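Local atomic coordinates of carboxysome assembly protein CcmN (Synechococcus elongatus, PDB entry 7D6C), a protein that is required for beta-carboxysome formation, its N-terminal domain binding CcmM and its C-terminal encapsulation peptide, absent from this construct, binding the shell protein CcmK2. Residues A27-I32 and I48-C53; I68-A73 and Q84-R89; A77-V82 and A95-V100. One frame throughout, in Å; residues are numbered along the deposited sequence.

Contact 1 of 3, residues A27-I32 and I48-C53; sequences AADVVI and IASGVC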
ATOM      1  N   ALA F  27      17.944   5.005  12.680  1.00 62.41           N
ATOM      2  CA  ALA F  27      19.092   5.855  12.334  1.00 61.77           C
ATOM      3  C   ALA F  27      18.729   7.337  12.284  1.00 64.99           C
ATOM      4  O   ALA F  27      17.748   7.745  11.660  1.00 61.95           O
ATOM      5  CB  ALA F  27      19.740   5.443  11.026  1.00 53.63           C
ATOM      6  N   ALA F  28      19.564   8.167  12.950  1.00 62.53           N
ATOM      7  CA  ALA F  28      19.127   9.523  13.298  1.00 62.91           C
ATOM      8  C   ALA F  28      18.765  10.336  12.068  1.00 64.54           C
ATOM      9  O   ALA F  28      17.915  11.223  12.164  1.00 71.86           O
ATOM     10  CB  ALA F  28      20.209  10.199  14.118  1.00 59.56           C
ATOM     11  N   ASP F  29      19.362  10.039  10.902  1.00 58.83           N
ATOM     12  CA  ASP F  29      19.094  10.807   9.689  1.00 60.16           C
ATOM     13  C   ASP F  29      18.012  10.184   8.796  1.00 55.09           C
ATOM     14  O   ASP F  29      17.834  10.621   7.654  1.00 54.00           O
ATOM     15  CB  ASP F  29      20.393  10.999   8.909  1.00 59.55           C
ATOM     16  CG  ASP F  29      21.007   9.690   8.482  1.00 65.70           C
ATOM     17  OD1 ASP F  29      20.386   8.634   8.740  1.00 64.57           O
ATOM     18  OD2 ASP F  29      22.111   9.719   7.882  1.00 79.88           O
ATOM     19  N   VAL F  30      17.299   9.176   9.293  1.00 55.98           N
ATOM     20  CA  VAL F  30      16.250   8.495   8.548  1.00 48.81           C
ATOM     21  C   VAL F  30      15.007   9.367   8.532  1.00 50.24           C
ATOM     22  O   VAL F  30      14.714  10.086   9.490  1.00 54.91           O
ATOM     23  CB  VAL F  30      15.960   7.114   9.169  1.00 53.10           C
ATOM     24  CG1 VAL F  30      14.621   6.549   8.679  1.00 51.48           C
ATOM     25  CG2 VAL F  30      17.075   6.146   8.866  1.00 49.85           C
ATOM     26  N   VAL F  31      14.279   9.311   7.423  1.00 45.58           N
ATOM     27  CA  VAL F  31      13.035  10.038   7.254  1.00 43.90           C
ATOM     28  C   VAL F  31      11.943   9.012   7.012  1.00 44.27           C
ATOM     29  O   VAL F  31      11.994   8.278   6.019  1.00 42.32           O
ATOM     30  CB  VAL F  31      13.127  11.022   6.082  1.00 51.79           C
ATOM     31  CG1 VAL F  31      11.866  11.897   6.001  1.00 45.94           C
ATOM     32  CG2 VAL F  31      14.423  11.840   6.172  1.00 45.52           C
ATOM     33  N   ILE F  32      10.967   8.947   7.918  1.00 47.58           N
ATOM     34  CA  ILE F  32       9.847   8.015   7.801  1.00 45.86           C
ATOM     35  C   ILE F  32       8.561   8.814   7.704  1.00 46.41           C
ATOM     36  O   ILE F  32       8.231   9.577   8.624  1.00 46.27           O
ATOM     37  CB  ILE F  32       9.767   7.042   8.986  1.00 46.34           C
ATOM     38  CG1 ILE F  32      11.030   6.175   9.068  1.00 47.55           C
ATOM     39  CG2 ILE F  32       8.500   6.185   8.860  1.00 43.66           C
ATOM     40  CD1 ILE F  32      11.262   5.575  10.442  1.00 46.52           C
ATOM     41  N   ILE F  48      17.218  -0.271   9.629  1.00 55.44           N
ATOM     42  CA  ILE F  48      17.178   0.738   8.572  1.00 56.99           C
ATOM     43  C   ILE F  48      18.421   1.613   8.695  1.00 58.26           C
ATOM     44  O   ILE F  48      18.655   2.194   9.749  1.00 55.01           O
ATOM     45  CB  ILE F  48      15.903   1.599   8.661  1.00 60.03           C
ATOM     46  CG1 ILE F  48      14.650   0.729   8.564  1.00 59.04           C
ATOM     47  CG2 ILE F  48      15.883   2.716   7.631  1.00 53.52           C
ATOM     48  CD1 ILE F  48      13.480   1.362   9.220  1.00 51.54           C
ATOM     49  N   ALA F  49      19.195   1.744   7.621  1.00 54.59           N
ATOM     50  CA  ALA F  49      20.497   2.392   7.723  1.00 48.62           C
ATOM     51  C   ALA F  49      20.386   3.910   7.516  1.00 55.51           C
ATOM     52  O   ALA F  49      19.316   4.506   7.667  1.00 59.30           O
ATOM     53  CB  ALA F  49      21.473   1.743   6.734  1.00 53.77           C
ATOM     54  N   SER F  50      21.496   4.541   7.127  1.00 51.00           N
ATOM     55  CA  SER F  50      21.657   5.986   7.171  1.00 52.49           C
ATOM     56  C   SER F  50      21.103   6.603   5.899  1.00 53.30           C
ATOM     57  O   SER F  50      21.387   6.130   4.796  1.00 53.60           O
ATOM     58  CB  SER F  50      23.139   6.339   7.283  1.00 58.81           C
ATOM     59  OG  SER F  50      23.719   5.744   8.441  1.00 68.13           O
ATOM     60  N   GLY F  51      20.327   7.671   6.050  1.00 54.58           N
ATOM     61  CA  GLY F  51      19.872   8.417   4.894  1.00 56.38           C
ATOM     62  C   GLY F  51      18.683   7.832   4.172  1.00 52.14           C
ATOM     63  O   GLY F  51      18.271   8.384   3.147  1.00 58.81           O
ATOM     64  N   VAL F  52      18.123   6.739   4.679  1.00 51.01           N
ATOM     65  CA  VAL F  52      16.921   6.141   4.124  1.00 49.86           C
ATOM     66  C   VAL F  52      15.702   7.042   4.260  1.00 48.13           C
ATOM     67  O   VAL F  52      15.533   7.769   5.247  1.00 45.17           O
ATOM     68  CB  VAL F  52      16.697   4.785   4.813  1.00 54.11           C
ATOM     69  CG1 VAL F  52      15.274   4.268   4.566  1.00 49.38           C
ATOM     70  CG2 VAL F  52      17.697   3.792   4.252  1.00 50.78           C
ATOM     71  N   CYS F  53      14.828   6.963   3.252  1.00 51.28           N
ATOM     72  CA  CYS F  53      13.507   7.577   3.255  1.00 49.69           C
ATOM     73  C   CYS F  53      12.474   6.504   2.983  1.00 48.39           C
ATOM     74  O   CYS F  53      12.649   5.700   2.063  1.00 50.95           O
ATOM     75  CB  CYS F  53      13.408   8.643   2.188  1.00 46.69           C
ATOM     76  SG  CYS F  53      14.812   9.702   2.273  1.00 60.90           S
TER
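The Asp29 carboxylate reaches over Gly51 of the next coil, and Gly51 N donates to OD1 at 2.9 Å. The N-H meets that oxygen from above the carboxylate plane, 54° out of it. A chi1 of 61° sets Asp29 CG between the backbone N and the carbonyl carbon; the carboxylate it carries lies over Ser50 and Gly51. Ser50 CB lies 3.6 Å from Asp29 OD2.

Val30 lies against the corner of the next coil. Its CG2 meets Ile48 CG2 at 3.8 Å, the two side chains crossing at about a right angle. Ala27 CB packs on Ala49 O at 3.5 Å.

The shape is that of a parallel beta-helix, and two beta turns set the corners. Residues Ala27 to Val30 form a type I turn, closed by Val30 N to Ala27 O. Ala49 to Val52 form a type II turn, with Gly51 at positive phi. Beyond the corner, Val31 N donates to Val52 O at 2.9 Å, and Val31 pairs with Cys53 in parallel.

Further out, Ile48 and Val52 rest on Ile69 of the coil that follows. Val31 and Cys53 pack on Ile39 and His61 of a second CcmN subunit.

Contact 2 of 3, residues I68-A73 and Q84-R89; sequences IIQAGA and QSIVGR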
ATOM      1  N   ILE F  68      16.470  -5.513   6.386  1.00 45.61           N
ATOM      2  CA  ILE F  68      17.532  -4.528   6.509  1.00 48.50           C
ATOM      3  C   ILE F  68      17.455  -3.624   5.292  1.00 50.64           C
ATOM      4  O   ILE F  68      17.720  -4.065   4.166  1.00 53.46           O
ATOM      5  CB  ILE F  68      18.924  -5.169   6.627  1.00 53.46           C
ATOM      6  CG1 ILE F  68      19.051  -5.942   7.937  1.00 51.67           C
ATOM      7  CG2 ILE F  68      20.011  -4.115   6.528  1.00 49.79           C
ATOM      8  CD1 ILE F  68      19.900  -7.172   7.821  1.00 49.84           C
ATOM      9  N   ILE F  69      17.090  -2.371   5.512  1.00 50.07           N
ATOM     10  CA  ILE F  69      17.117  -1.355   4.469  1.00 51.21           C
ATOM     11  C   ILE F  69      18.460  -0.662   4.611  1.00 48.21           C
ATOM     12  O   ILE F  69      18.722  -0.002   5.619  1.00 47.23           O
ATOM     13  CB  ILE F  69      15.947  -0.365   4.605  1.00 51.96           C
ATOM     14  CG1 ILE F  69      14.658  -1.111   4.942  1.00 42.98           C
ATOM     15  CG2 ILE F  69      15.781   0.495   3.341  1.00 45.69           C
ATOM     16  CD1 ILE F  69      14.394  -2.277   4.019  1.00 41.41           C
ATOM     17  N   GLN F  70      19.321  -0.833   3.621  1.00 50.77           N
ATOM     18  CA  GLN F  70      20.667  -0.299   3.757  1.00 53.68           C
ATOM     19  C   GLN F  70      20.691   1.181   3.374  1.00 54.54           C
ATOM     20  O   GLN F  70      19.684   1.753   2.941  1.00 53.59           O
ATOM     21  CB  GLN F  70      21.630  -1.131   2.927  1.00 55.58           C
ATOM     22  CG  GLN F  70      21.551  -2.591   3.327  1.00 55.90           C
ATOM     23  CD  GLN F  70      22.878  -3.277   3.265  1.00 66.25           C
ATOM     24  OE1 GLN F  70      23.451  -3.427   2.177  1.00 72.53           O
ATOM     25  NE2 GLN F  70      23.400  -3.685   4.433  1.00 64.16           N
ATOM     26  N   ALA F  71      21.852   1.807   3.562  1.00 51.80           N
ATOM     27  CA  ALA F  71      21.924   3.264   3.546  1.00 47.07           C
ATOM     28  C   ALA F  71      21.587   3.834   2.179  1.00 55.59           C
ATOM     29  O   ALA F  71      21.981   3.286   1.140  1.00 60.99           O
ATOM     30  CB  ALA F  71      23.307   3.733   3.946  1.00 51.65           C
ATOM     31  N   GLY F  72      20.863   4.960   2.197  1.00 52.21           N
ATOM     32  CA  GLY F  72      20.490   5.681   1.007  1.00 47.40           C
ATOM     33  C   GLY F  72      19.447   5.003   0.166  1.00 49.83           C
ATOM     34  O   GLY F  72      19.050   5.562  -0.869  1.00 54.39           O
ATOM     35  N   ALA F  73      18.999   3.812   0.559  1.00 51.41           N
ATOM     36  CA  ALA F  73      17.862   3.198  -0.108  1.00 50.49           C
ATOM     37  C   ALA F  73      16.639   4.049   0.140  1.00 50.33           C
ATOM     38  O   ALA F  73      16.524   4.712   1.175  1.00 50.96           O
ATOM     39  CB  ALA F  73      17.612   1.775   0.389  1.00 49.62           C
ATOM     40  N   GLN F  84      11.885 -11.838   5.049  1.00 59.74           N
ATOM     41  CA  GLN F  84      13.190 -11.265   5.370  1.00 55.63           C
ATOM     42  C   GLN F  84      13.787 -10.727   4.081  1.00 56.72           C
ATOM     43  O   GLN F  84      13.788 -11.418   3.057  1.00 58.63           O
ATOM     44  CB  GLN F  84      14.226 -12.230   6.010  1.00 61.46           C
ATOM     45  CG  GLN F  84      13.709 -13.080   7.135  1.00 64.48           C
ATOM     46  CD  GLN F  84      13.662 -14.531   6.704  1.00 75.82           C
ATOM     47  OE1 GLN F  84      14.638 -15.002   6.098  1.00 79.57           O
ATOM     48  NE2 GLN F  84      12.459 -15.135   6.735  1.00 77.22           N
ATOM     49  N   SER F  85      14.332  -9.516   4.144  1.00 52.70           N
ATOM     50  CA  SER F  85      14.751  -8.802   2.951  1.00 52.06           C
ATOM     51  C   SER F  85      15.935  -7.910   3.302  1.00 56.09           C
ATOM     52  O   SER F  85      16.012  -7.373   4.415  1.00 56.61           O
ATOM     53  CB  SER F  85      13.579  -7.975   2.394  1.00 55.01           C
ATOM     54  OG  SER F  85      13.957  -7.128   1.320  1.00 56.68           O
ATOM     55  N   ILE F  86      16.868  -7.776   2.368  1.00 48.38           N
ATOM     56  CA  ILE F  86      17.943  -6.808   2.475  1.00 49.00           C
ATOM     57  C   ILE F  86      17.864  -5.948   1.236  1.00 56.76           C
ATOM     58  O   ILE F  86      18.015  -6.454   0.118  1.00 61.12           O
ATOM     59  CB  ILE F  86      19.319  -7.477   2.577  1.00 56.20           C
ATOM     60  CG1 ILE F  86      19.333  -8.495   3.710  1.00 52.94           C
ATOM     61  CG2 ILE F  86      20.401  -6.429   2.774  1.00 52.60           C
ATOM     62  CD1 ILE F  86      20.679  -9.045   3.958  1.00 56.48           C
ATOM     63  N   VAL F  87      17.601  -4.662   1.415  1.00 56.84           N
ATOM     64  CA  VAL F  87      17.505  -3.747   0.288  1.00 52.48           C
ATOM     65  C   VAL F  87      18.849  -3.047   0.167  1.00 54.24           C
ATOM     66  O   VAL F  87      19.282  -2.349   1.095  1.00 54.38           O
ATOM     67  CB  VAL F  87      16.347  -2.752   0.455  1.00 48.18           C
ATOM     68  CG1 VAL F  87      16.175  -1.937  -0.820  1.00 45.77           C
ATOM     69  CG2 VAL F  87      15.075  -3.504   0.773  1.00 49.21           C
ATOM     70  N   GLY F  88      19.511  -3.259  -0.974  1.00 50.61           N
ATOM     71  CA  GLY F  88      20.844  -2.761  -1.234  1.00 51.73           C
ATOM     72  C   GLY F  88      21.096  -1.294  -0.946  1.00 57.39           C
ATOM     73  O   GLY F  88      20.171  -0.486  -0.795  1.00 53.36           O
ATOM     74  N   ARG F  89      22.380  -0.954  -0.850  1.00 63.86           N
ATOM     75  CA  ARG F  89      22.810   0.435  -0.744  1.00 60.51           C
ATOM     76  C   ARG F  89      22.307   1.222  -1.963  1.00 58.79           C
ATOM     77  O   ARG F  89      22.430   0.764  -3.099  1.00 59.95           O
ATOM     78  CB  ARG F  89      24.341   0.430  -0.635  1.00 57.78           C
ATOM     79  CG  ARG F  89      25.067   1.681  -0.149  1.00 70.18           C
ATOM     80  CD  ARG F  89      26.608   1.413  -0.167  1.00 85.31           C
ATOM     81  NE  ARG F  89      27.449   2.576  -0.505  1.00101.47           N
ATOM     82  CZ  ARG F  89      28.772   2.676  -0.264  1.00106.78           C
ATOM     83  NH1 ARG F  89      29.433   3.777  -0.620  1.00 97.79           N
ATOM     84  NH2 ARG F  89      29.455   1.685   0.312  1.00 94.86           N
TER
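Ile69 and Val87 make the tight side of this contact. Their side chains lie side by side and point the same way, into the interior of the coil. Ile69 CD1 meets Val87 CG2 at 3.5 Å. Ile69 is bent at its second torsion (chi2 -50°), and this brings CD1 over to the valine. The other branch of Val87, CG1, is anti to the backbone N (chi1 -173°) and faces Ala73 CB at 4.2 Å. Ala73 CB also touches Gly88 O. Ile81 of strand 80-82 closes over both Ile69 and Val87.

The two strands belong to adjacent coils and lie in one parallel sheet of the left-handed beta-helix fold. Three backbone bonds hold them in register. Ile68 N donates to Ser85 O at 2.7 Å. Ile68 O accepts from Val87 N at 2.8 Å. Gln70 N donates to Val87 O at 2.9 Å. After the strand, Gln70 to Ala73 form a type II turn with Gly72 at positive phi.

The side bearing Ile68 and Ile86 is more open. Ile86 is exposed, and the nearest atoms of this side-chain pair, Ile68 CB and Ile86 CG2, are 4.3 Å apart. Gln70 crosses Ile86 obliquely, its CD 4.0 Å from Ile86 CG2. Arg89 is exposed too. Its CG passes Ala71 O at 3.7 Å, and the guanidinium then leads away from the contact. The side chain of the buried Ser85 is hydrogen-bonded through OG to Thr102 O.

Contact 3 of 3, residues A77-V82 and A95-V100; sequences AGVLIV and ASTTLV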
ATOM      1  N   ALA F  77       5.903   5.656  -1.860  1.00 53.89           N
ATOM      2  CA  ALA F  77       4.723   5.390  -1.049  1.00 50.02           C
ATOM      3  C   ALA F  77       4.225   3.958  -1.235  1.00 52.94           C
ATOM      4  O   ALA F  77       4.362   3.361  -2.309  1.00 56.50           O
ATOM      5  CB  ALA F  77       3.609   6.373  -1.408  1.00 52.22           C
ATOM      6  N   GLY F  78       3.659   3.399  -0.164  1.00 52.02           N
ATOM      7  CA  GLY F  78       3.003   2.099  -0.230  1.00 52.55           C
ATOM      8  C   GLY F  78       3.867   0.903  -0.601  1.00 52.09           C
ATOM      9  O   GLY F  78       3.340  -0.119  -1.046  1.00 52.68           O
ATOM     10  N   VAL F  79       5.185   0.993  -0.439  1.00 56.76           N
ATOM     11  CA  VAL F  79       6.020  -0.190  -0.585  1.00 54.86           C
ATOM     12  C   VAL F  79       5.718  -1.168   0.547  1.00 52.57           C
ATOM     13  O   VAL F  79       5.485  -0.769   1.700  1.00 51.12           O
ATOM     14  CB  VAL F  79       7.496   0.231  -0.611  1.00 52.85           C
ATOM     15  CG1 VAL F  79       8.429  -0.994  -0.654  1.00 52.76           C
ATOM     16  CG2 VAL F  79       7.718   1.116  -1.797  1.00 50.97           C
ATOM     17  N   LEU F  80       5.703  -2.462   0.220  1.00 49.35           N
ATOM     18  CA  LEU F  80       5.357  -3.508   1.176  1.00 50.11           C
ATOM     19  C   LEU F  80       6.457  -4.563   1.216  1.00 49.94           C
ATOM     20  O   LEU F  80       6.752  -5.201   0.198  1.00 51.55           O
ATOM     21  CB  LEU F  80       4.027  -4.144   0.804  1.00 47.70           C
ATOM     22  CG  LEU F  80       3.780  -5.394   1.611  1.00 47.80           C
ATOM     23  CD1 LEU F  80       3.367  -4.968   2.990  1.00 50.05           C
ATOM     24  CD2 LEU F  80       2.718  -6.226   0.946  1.00 50.61           C
ATOM     25  N   ILE F  81       7.055  -4.763   2.386  1.00 48.66           N
ATOM     26  CA  ILE F  81       8.144  -5.727   2.542  1.00 54.98           C
ATOM     27  C   ILE F  81       7.782  -6.700   3.663  1.00 54.08           C
ATOM     28  O   ILE F  81       7.758  -6.320   4.843  1.00 53.61           O
ATOM     29  CB  ILE F  81       9.494  -5.045   2.816  1.00 51.45           C
ATOM     30  CG1 ILE F  81       9.882  -4.146   1.637  1.00 50.75           C
ATOM     31  CG2 ILE F  81      10.543  -6.069   2.951  1.00 48.34           C
ATOM     32  CD1 ILE F  81      11.133  -3.301   1.869  1.00 45.13           C
ATOM     33  N   VAL F  82       7.497  -7.947   3.292  1.00 54.07           N
ATOM     34  CA  VAL F  82       7.118  -9.005   4.219  1.00 56.07           C
ATOM     35  C   VAL F  82       8.152 -10.107   4.125  1.00 58.43           C
ATOM     36  O   VAL F  82       8.568 -10.465   3.014  1.00 60.70           O
ATOM     37  CB  VAL F  82       5.728  -9.583   3.900  1.00 57.01           C
ATOM     38  CG1 VAL F  82       5.446 -10.775   4.809  1.00 60.18           C
ATOM     39  CG2 VAL F  82       4.669  -8.526   4.040  1.00 57.63           C
ATOM     40  N   ALA F  95       6.604   3.190  -6.204  1.00 52.62           N
ATOM     41  CA  ALA F  95       5.343   3.112  -5.474  1.00 52.38           C
ATOM     42  C   ALA F  95       4.712   1.729  -5.592  1.00 52.48           C
ATOM     43  O   ALA F  95       4.681   1.121  -6.667  1.00 51.36           O
ATOM     44  CB  ALA F  95       4.371   4.173  -5.993  1.00 46.97           C
ATOM     45  N   SER F  96       4.222   1.231  -4.460  1.00 53.31           N
ATOM     46  CA  SER F  96       3.494  -0.036  -4.384  1.00 53.81           C
ATOM     47  C   SER F  96       4.303  -1.221  -4.903  1.00 56.37           C
ATOM     48  O   SER F  96       3.744  -2.204  -5.405  1.00 58.55           O
ATOM     49  CB  SER F  96       2.160   0.075  -5.103  1.00 52.50           C
ATOM     50  OG  SER F  96       1.482   1.199  -4.569  1.00 61.86           O
ATOM     51  N   THR F  97       5.623  -1.143  -4.771  1.00 53.74           N
ATOM     52  CA  THR F  97       6.446  -2.339  -4.820  1.00 54.74           C
ATOM     53  C   THR F  97       6.040  -3.297  -3.710  1.00 53.74           C
ATOM     54  O   THR F  97       5.755  -2.882  -2.582  1.00 50.53           O
ATOM     55  CB  THR F  97       7.920  -1.973  -4.642  1.00 55.76           C
ATOM     56  OG1 THR F  97       8.309  -1.014  -5.628  1.00 55.78           O
ATOM     57  CG2 THR F  97       8.795  -3.218  -4.746  1.00 51.14           C
ATOM     58  N   THR F  98       6.055  -4.590  -4.020  1.00 56.18           N
ATOM     59  CA  THR F  98       5.954  -5.637  -3.010  1.00 57.38           C
ATOM     60  C   THR F  98       7.162  -6.572  -3.076  1.00 61.09           C
ATOM     61  O   THR F  98       7.435  -7.167  -4.129  1.00 60.35           O
ATOM     62  CB  THR F  98       4.661  -6.412  -3.189  1.00 54.89           C
ATOM     63  OG1 THR F  98       3.581  -5.579  -2.742  1.00 55.74           O
ATOM     64  CG2 THR F  98       4.707  -7.699  -2.376  1.00 54.40           C
ATOM     65  N   LEU F  99       7.886  -6.696  -1.954  1.00 57.34           N
ATOM     66  CA  LEU F  99       8.968  -7.666  -1.803  1.00 54.54           C
ATOM     67  C   LEU F  99       8.580  -8.649  -0.716  1.00 53.72           C
ATOM     68  O   LEU F  99       8.374  -8.234   0.430  1.00 50.93           O
ATOM     69  CB  LEU F  99      10.281  -6.992  -1.421  1.00 53.49           C
ATOM     70  CG  LEU F  99      10.844  -5.868  -2.273  1.00 54.55           C
ATOM     71  CD1 LEU F  99      12.053  -5.252  -1.577  1.00 55.87           C
ATOM     72  CD2 LEU F  99      11.241  -6.391  -3.616  1.00 56.28           C
ATOM     73  N   VAL F 100       8.505  -9.941  -1.068  1.00 60.71           N
ATOM     74  CA  VAL F 100       8.145 -11.030  -0.142  1.00 60.06           C
ATOM     75  C   VAL F 100       9.279 -12.040  -0.099  1.00 58.60           C
ATOM     76  O   VAL F 100       9.427 -12.851  -1.021  1.00 59.74           O
ATOM     77  CB  VAL F 100       6.844 -11.737  -0.538  1.00 58.13           C
ATOM     78  CG1 VAL F 100       6.424 -12.648   0.588  1.00 60.33           C
ATOM     79  CG2 VAL F 100       5.752 -10.729  -0.848  1.00 57.83           C
TER
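Ile81 and Leu99 lie side by side and point the same way, on the face turned to the interior of the coil. Ile81 CG1 is 4.0 Å from Leu99 CD1, and the CD1 atoms of the two residues are 4.1 Å apart. Leu93 lies against Leu99, while Ile67 and Ile69 meet Ile81.

Leu80 and Thr98 are likewise aligned, but on the outward face. Leu80 CD2 comes to 3.8 Å from Thr98 OG1 and also touches Thr98 CG2. Val82 and Val100 share this face. Val79 and Thr97, one residue before the strands, repeat the parallel alignment, with Val79 CG1 4.1 Å from Thr97 CB. Thr97 OG1 turns back to bond Gly94 O.

Strands 80-82 and 98-100 run almost exactly parallel, at 4° to each other, 4.8 Å apart at closest approach. They belong to adjacent coils, on another face of the helix than strands 66-69 and 85-87. Leu80 is gripped from both its polar backbone atoms: its N donates to Thr97 O at 2.8 Å, and its O accepts from Leu99 N at 2.9 Å. Val82 N to Leu99 O continues the pattern. Before the strands, Ser96 N bonds Ala77 O separately.

The outward face adjoins a chain of another protein. Thr98 OG1 is hydrogen-bonded to a polar and a basic side chain there, and Gly78 O to a basic one. The chemistry is thus divided. The inner side is largely aliphatic, with the Thr97 hydroxyl satisfied. The outward face, mixing aliphatic and polar groups, meets that partner, consistent with a binding surface.

Overall arrangement
From the N terminus, contact 1 comes first. It closes one coil by setting the corner and strand 31-32 against the corner before strand 53-54. Contact 2 opens only after contact 1 has closed, and joins strands 66-69 and 85-87. The two meet directly, through Ala49 N to Ile69 O and Ser50 O to Gly72 N, both probable hydrogen bonds. Contact 3 crosses contact 2, since their segments alternate along the chain, with strand 85-87 following strand 80-82 round a corner. Leu99 meets Val87 inside the coil, linking two sheets. Contacts 1 and 3 do not touch. Each contact joins neighbouring coils within a different sheet of the helix.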